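Local coordinates for beta-glucoside kinase (Listeria monocytogenes, PDB 4HTL), which catalyses the ATP-dependent phosphorylation of cellobiose to cellobiose-6'-phosphate and may also regulate transcription of the operon for cellobiose uptake, at the interface of chains A and B. Coordinates in Å, arbitrary orientation; residue numbers count along the deposited sequence, not the author numbering. Chains: chain A/B, Beta-glucoside kinase.

Contact 1: the interface of chains A and B. Residues chain A 156, 159, 231-232, 235-236; chain B 156, 159, 231-232, 235-236.
A:Leu235 and B:Leu235 meet across the two-fold axis, their side chains running at about a right angle to one another and touching through their CD1 methyls. The CD1–CD1 separation of 3.2 Å between A:Leu235 and B:Leu235 is tighter than a usual van der Waals contact. Each CD1 is anti to its own CA (chi2 178°), an extension that carries this branch toward the axis. The second branch works farther out in the partner: B:Leu235 CD2 lies 3.4 Å from A:Phe156 CD1 and 3.8 Å from CG of A:Met159, a selenomethionine whose SE contacts B:Leu235 CD1. Within chain A, A:Leu232 CD2 sits over the centre of the A:Phe156 ring and covers one of its faces, so helix 212-236 of the same subunit backs the ring that receives the foreign leucine.

A second apolar contact joins the aromatic ends of the two helices. A:Phe236 and B:Phe236 approach tip to tip, each CZ above the other ring's face but displaced toward its rim, and A:Phe236 CE1 is 3.3 Å from B:Phe236 CE1. The backbone oxygen of A:Leu232 lies in plane at the edge of the A:Phe236 ring.

Polar groups gather at the other end of the patch. A:Asn231 OD1 comes within 3.2 Å of B:Met159 CA. The two Asn231 amides, with planes 52° apart, are joined by a shared water, which is 2.9 Å from both A:Asn231 ND2 and B:Asn231 ND2. Interlocked leucines, paired phenylalanines and a water-linked amide pair thus hold the two helices 212-236 together at the core of what is probably the kinase dimer.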
loop_
_atom_site.group_PDB
_atom_site.type_symbol
_atom_site.label_atom_id
_atom_site.label_comp_id
_atom_site.label_asym_id
_atom_site.label_seq_id
_atom_site.Cartn_x
_atom_site.Cartn_y
_atom_site.Cartn_z
ATOM N N PHE A 156 -1.117 -7.214 -5.251
ATOM C CA PHE A 156 0.193 -6.674 -5.614
ATOM C C PHE A 156 0.471 -6.816 -7.107
ATOM O O PHE A 156 1.171 -5.994 -7.682
ATOM C CB PHE A 156 1.341 -7.316 -4.843
ATOM C CG PHE A 156 1.375 -7.066 -3.355
ATOM C CD1 PHE A 156 0.535 -6.164 -2.700
ATOM C CD2 PHE A 156 2.364 -7.701 -2.617
ATOM C CE1 PHE A 156 0.634 -5.977 -1.315
ATOM C CE2 PHE A 156 2.475 -7.524 -1.248
ATOM C CZ PHE A 156 1.617 -6.637 -0.588
HETATM N N MSE A 159 -0.097 -3.778 -9.584
HETATM C CA MSE A 159 0.726 -2.576 -9.686
HETATM C C MSE A 159 1.251 -2.457 -11.118
HETATM O O MSE A 159 1.640 -3.441 -11.763
HETATM C CB MSE A 159 1.932 -2.601 -8.764
HETATM C CG MSE A 159 1.618 -2.532 -7.237
HETATM SE SE MSE A 159 3.156 -2.381 -6.160
HETATM C CE MSE A 159 3.654 -4.206 -6.132
ATOM N N ASN A 231 7.871 0.368 -4.906
ATOM C CA ASN A 231 6.556 0.894 -4.595
ATOM C C ASN A 231 6.098 0.440 -3.195
ATOM O O ASN A 231 5.556 1.234 -2.399
ATOM C CB ASN A 231 5.494 0.404 -5.583
ATOM C CG ASN A 231 5.546 1.096 -6.958
ATOM O OD1 ASN A 231 6.122 2.163 -7.108
ATOM N ND2 ASN A 231 4.818 0.499 -7.934
ATOM N N LEU A 232 6.197 -0.863 -2.938
ATOM C CA LEU A 232 5.750 -1.412 -1.659
ATOM C C LEU A 232 6.490 -0.831 -0.453
ATOM O O LEU A 232 5.895 -0.597 0.609
ATOM C CB LEU A 232 5.875 -2.941 -1.657
ATOM C CG LEU A 232 4.947 -3.737 -2.565
ATOM C CD1 LEU A 232 5.355 -5.197 -2.643
ATOM C CD2 LEU A 232 3.453 -3.536 -2.314
ATOM N N LEU A 235 5.295 2.777 0.131
ATOM C CA LEU A 235 3.936 2.861 0.530
ATOM C C LEU A 235 3.721 2.359 1.973
ATOM O O LEU A 235 3.102 3.048 2.785
ATOM C CB LEU A 235 3.009 2.136 -0.445
ATOM C CG LEU A 235 2.881 2.716 -1.881
ATOM C CD1 LEU A 235 1.970 1.853 -2.755
ATOM C CD2 LEU A 235 2.423 4.111 -1.786
ATOM N N PHE A 236 4.176 1.136 2.261
ATOM C CA PHE A 236 3.851 0.483 3.492
ATOM C C PHE A 236 4.917 0.646 4.586
ATOM O O PHE A 236 4.628 0.435 5.776
ATOM C CB PHE A 236 3.685 -1.048 3.243
ATOM C CG PHE A 236 2.439 -1.403 2.459
ATOM C CD1 PHE A 236 1.209 -1.458 3.099
ATOM C CD2 PHE A 236 2.490 -1.551 1.098
ATOM C CE1 PHE A 236 0.038 -1.738 2.390
ATOM C CE2 PHE A 236 1.326 -1.863 0.378
ATOM C CZ PHE A 236 0.092 -1.909 1.014
ATOM N N PHE B 156 3.433 8.244 -1.061
ATOM C CA PHE B 156 2.711 7.965 -2.302
ATOM C C PHE B 156 3.427 8.549 -3.516
ATOM O O PHE B 156 3.337 7.998 -4.605
ATOM C CB PHE B 156 1.276 8.480 -2.291
ATOM C CG PHE B 156 0.336 7.827 -1.307
ATOM C CD1 PHE B 156 0.660 6.695 -0.557
ATOM C CD2 PHE B 156 -0.956 8.327 -1.221
ATOM C CE1 PHE B 156 -0.272 6.138 0.328
ATOM C CE2 PHE B 156 -1.888 7.785 -0.352
ATOM C CZ PHE B 156 -1.554 6.665 0.418
HETATM N N MSE B 159 5.741 6.287 -5.800
HETATM C CA MSE B 159 5.298 5.254 -6.732
HETATM C C MSE B 159 5.811 5.597 -8.131
HETATM O O MSE B 159 5.819 6.757 -8.567
HETATM C CB MSE B 159 3.786 5.143 -6.821
HETATM C CG MSE B 159 3.069 4.616 -5.539
HETATM SE SE MSE B 159 1.223 4.328 -5.775
HETATM C CE MSE B 159 0.634 6.112 -5.557
ATOM N N ASN B 231 -2.908 1.839 -8.620
ATOM C CA ASN B 231 -2.040 1.114 -7.713
ATOM C C ASN B 231 -2.620 1.107 -6.285
ATOM O O ASN B 231 -2.625 0.069 -5.591
ATOM C CB ASN B 231 -0.651 1.750 -7.618
ATOM C CG ASN B 231 0.249 1.481 -8.838
ATOM O OD1 ASN B 231 0.012 0.564 -9.611
ATOM N ND2 ASN B 231 1.364 2.249 -8.916
ATOM N N LEU B 232 -2.993 2.288 -5.796
ATOM C CA LEU B 232 -3.514 2.406 -4.436
ATOM C C LEU B 232 -4.785 1.589 -4.194
ATOM O O LEU B 232 -4.975 1.007 -3.118
ATOM C CB LEU B 232 -3.769 3.878 -4.083
ATOM C CG LEU B 232 -2.565 4.796 -3.929
ATOM C CD1 LEU B 232 -2.979 6.253 -3.833
ATOM C CD2 LEU B 232 -1.554 4.380 -2.860
ATOM N N LEU B 235 -3.864 -2.140 -4.032
ATOM C CA LEU B 235 -3.064 -2.473 -2.908
ATOM C C LEU B 235 -3.862 -2.422 -1.589
ATOM O O LEU B 235 -3.829 -3.371 -0.805
ATOM C CB LEU B 235 -1.810 -1.603 -2.823
ATOM C CG LEU B 235 -0.745 -1.767 -3.943
ATOM C CD1 LEU B 235 0.418 -0.791 -3.756
ATOM C CD2 LEU B 235 -0.309 -3.171 -3.976
ATOM N N PHE B 236 -4.520 -1.289 -1.325
ATOM C CA PHE B 236 -5.115 -1.045 -0.047
ATOM C C PHE B 236 -6.608 -1.398 0.024
ATOM O O PHE B 236 -7.160 -1.561 1.125
ATOM C CB PHE B 236 -4.988 0.469 0.308
ATOM C CG PHE B 236 -3.572 0.899 0.629
ATOM C CD1 PHE B 236 -3.037 0.645 1.884
ATOM C CD2 PHE B 236 -2.767 1.428 -0.345
ATOM C CE1 PHE B 236 -1.719 0.991 2.191
ATOM C CE2 PHE B 236 -1.449 1.808 -0.042
ATOM C CZ PHE B 236 -0.908 1.546 1.211
HETATM O O HOH W 1 3.821 1.692 -10.398
#

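Contact 2: the interface of chains A and B. Residues chain A 158-160, 169-170, 173; chain B 230-231, 234, 264.
A:Tyr158 and B:Tyr234 stack almost perfectly parallel, with planes 1° apart and ring centroids 4.2 Å from each other. The overlap is offset, B:Tyr234 CE2 lying above the rim of the A:Tyr158 ring. Beside this pair, A:Phe160 also stacks on B:Tyr230, less parallel, the planes inclined by 28°; its outer end makes the contact, with A:Phe160 CE2 3.3 Å from B:Tyr230 CD2. B:Tyr230 is covered on both faces, by A:Phe160 on one and by CE1 of its own chain's B:Tyr234 on the other. Its CG is anti to the backbone N (chi1 -173°), a turn that lays the ring between these two aromatics. B:Phe264 extends the apolar surface by touching A:Phe160 CZ, while A:Pro169 CB packs against B:Tyr230 from across the interface.

Polar atoms line the edges of the rings. The A:Tyr158 carbonyl oxygen lies in the plane of B:Tyr230, 3.2 Å from CE2, and the B:Tyr230 hydroxyl in turn meets the edge of the A:Tyr158 ring. A:Thr173 turns its CG2 methyl toward B:Tyr230; its OG1 donates to A:Gly170 O at 2.7 Å.

At the rim, A:Phe160 N donates to B:Asn231 OD1 over 3.0 Å, nearly straight and onto an in-plane lone pair. A:Phe160 O is 2.7 Å from the water held by B:Asn231 ND2, so the amide engages the backbone of A:Phe160 twice, directly through OD1 and by way of the water through ND2. The site fixes segment 158-160 of one subunit against helix 212-236 of the other.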
loop_
_atom_site.group_PDB
_atom_site.type_symbol
_atom_site.label_atom_id
_atom_site.label_comp_id
_atom_site.label_asym_id
_atom_site.label_seq_id
_atom_site.Cartn_x
_atom_site.Cartn_y
_atom_site.Cartn_z
ATOM N N TYR A 158 -1.432 -6.184 -9.505
ATOM C CA TYR A 158 -2.065 -5.103 -10.274
ATOM C C TYR A 158 -1.253 -3.805 -10.254
ATOM O O TYR A 158 -1.639 -2.831 -10.910
ATOM C CB TYR A 158 -3.484 -4.844 -9.769
ATOM C CG TYR A 158 -4.500 -5.851 -10.243
ATOM C CD1 TYR A 158 -4.594 -7.121 -9.685
ATOM C CD2 TYR A 158 -5.342 -5.542 -11.300
ATOM C CE1 TYR A 158 -5.533 -8.021 -10.160
ATOM C CE2 TYR A 158 -6.279 -6.437 -11.761
ATOM C CZ TYR A 158 -6.362 -7.674 -11.192
ATOM O OH TYR A 158 -7.323 -8.564 -11.652
HETATM N N MSE A 159 -0.097 -3.778 -9.584
HETATM C CA MSE A 159 0.726 -2.576 -9.686
HETATM C C MSE A 159 1.251 -2.457 -11.118
HETATM O O MSE A 159 1.640 -3.441 -11.763
HETATM C CB MSE A 159 1.932 -2.601 -8.764
HETATM C CG MSE A 159 1.618 -2.532 -7.237
HETATM SE SE MSE A 159 3.156 -2.381 -6.160
HETATM C CE MSE A 159 3.654 -4.206 -6.132
ATOM N N PHE A 160 1.236 -1.237 -11.611
ATOM C CA PHE A 160 1.826 -0.946 -12.926
ATOM C C PHE A 160 3.338 -1.095 -12.870
ATOM O O PHE A 160 4.032 -0.480 -12.054
ATOM C CB PHE A 160 1.399 0.465 -13.392
ATOM C CG PHE A 160 -0.040 0.556 -13.868
ATOM C CD1 PHE A 160 -0.468 -0.178 -14.924
ATOM C CD2 PHE A 160 -0.939 1.382 -13.253
ATOM C CE1 PHE A 160 -1.783 -0.138 -15.366
ATOM C CE2 PHE A 160 -2.217 1.483 -13.699
ATOM C CZ PHE A 160 -2.656 0.706 -14.741
ATOM N N PRO A 169 -5.671 -2.215 -19.030
ATOM C CA PRO A 169 -4.636 -1.860 -18.074
ATOM C C PRO A 169 -3.848 -3.037 -17.527
ATOM O O PRO A 169 -2.652 -2.878 -17.242
ATOM C CB PRO A 169 -5.394 -1.125 -16.967
ATOM C CG PRO A 169 -6.825 -1.332 -17.254
ATOM C CD PRO A 169 -6.971 -1.619 -18.690
ATOM N N GLY A 170 -4.481 -4.195 -17.419
ATOM C CA GLY A 170 -3.833 -5.375 -16.878
ATOM C C GLY A 170 -2.561 -5.720 -17.613
ATOM O O GLY A 170 -1.625 -6.268 -17.008
ATOM N N THR A 173 0.615 -4.362 -15.988
ATOM C CA THR A 173 0.750 -4.719 -14.563
ATOM C C THR A 173 1.666 -5.913 -14.362
ATOM O O THR A 173 1.874 -6.723 -15.275
ATOM C CB THR A 173 -0.610 -4.969 -13.889
ATOM O OG1 THR A 173 -1.175 -6.207 -14.358
ATOM C CG2 THR A 173 -1.540 -3.818 -14.097
ATOM N N TYR B 230 -4.848 3.716 -9.363
ATOM C CA TYR B 230 -5.051 2.276 -9.679
ATOM C C TYR B 230 -4.178 1.442 -8.761
ATOM O O TYR B 230 -4.646 0.529 -8.095
ATOM C CB TYR B 230 -4.696 2.061 -11.119
ATOM C CG TYR B 230 -4.974 0.704 -11.729
ATOM C CD1 TYR B 230 -6.148 0.459 -12.439
ATOM C CD2 TYR B 230 -4.074 -0.329 -11.623
ATOM C CE1 TYR B 230 -6.367 -0.747 -13.069
ATOM C CE2 TYR B 230 -4.307 -1.541 -12.231
ATOM C CZ TYR B 230 -5.453 -1.737 -12.970
ATOM O OH TYR B 230 -5.663 -2.937 -13.578
ATOM N N ASN B 231 -2.908 1.839 -8.620
ATOM C CA ASN B 231 -2.040 1.114 -7.713
ATOM C C ASN B 231 -2.620 1.107 -6.285
ATOM O O ASN B 231 -2.625 0.069 -5.591
ATOM C CB ASN B 231 -0.651 1.750 -7.618
ATOM C CG ASN B 231 0.249 1.481 -8.838
ATOM O OD1 ASN B 231 0.012 0.564 -9.611
ATOM N ND2 ASN B 231 1.364 2.249 -8.916
ATOM N N TYR B 234 -5.840 -1.128 -5.754
ATOM C CA TYR B 234 -5.579 -2.582 -5.731
ATOM C C TYR B 234 -4.775 -3.000 -4.485
ATOM O O TYR B 234 -4.973 -4.062 -3.935
ATOM C CB TYR B 234 -4.945 -3.042 -7.067
ATOM C CG TYR B 234 -6.039 -3.145 -8.124
ATOM C CD1 TYR B 234 -6.315 -2.122 -8.983
ATOM C CD2 TYR B 234 -6.767 -4.297 -8.260
ATOM C CE1 TYR B 234 -7.333 -2.220 -9.912
ATOM C CE2 TYR B 234 -7.793 -4.407 -9.149
ATOM C CZ TYR B 234 -8.054 -3.376 -10.017
ATOM O OH TYR B 234 -9.113 -3.437 -10.896
ATOM N N PHE B 264 -9.545 2.908 -16.699
ATOM C CA PHE B 264 -8.769 2.214 -15.653
ATOM C C PHE B 264 -9.640 1.405 -14.741
ATOM O O PHE B 264 -9.374 0.190 -14.521
ATOM C CB PHE B 264 -7.877 3.207 -14.877
ATOM C CG PHE B 264 -6.818 3.823 -15.736
ATOM C CD1 PHE B 264 -5.594 3.219 -15.861
ATOM C CD2 PHE B 264 -7.039 5.026 -16.414
ATOM C CE1 PHE B 264 -4.612 3.759 -16.670
ATOM C CE2 PHE B 264 -6.057 5.561 -17.215
ATOM C CZ PHE B 264 -4.845 4.927 -17.348
HETATM O O HOH W 2 3.821 1.692 -10.398
#

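The C-alpha centres of contact 1 and contact 2 lie about 10 Å apart, and the two share A:Met159 and B:Asn231. Helix 212-236 supplies residues to both: contact 1 joins the two copies of this helix near the two-fold axis, whereas contact 2 sets one copy against the other subunit's 3-10 helices 156-158 and 169-172 and nearby residues. The water is common to both sites. Because the interface is symmetric, contact 2 recurs with the chains exchanged, so that the central patch is flanked by two equivalent aromatic patches. Such a continuous interface is consistent with a stable dimer.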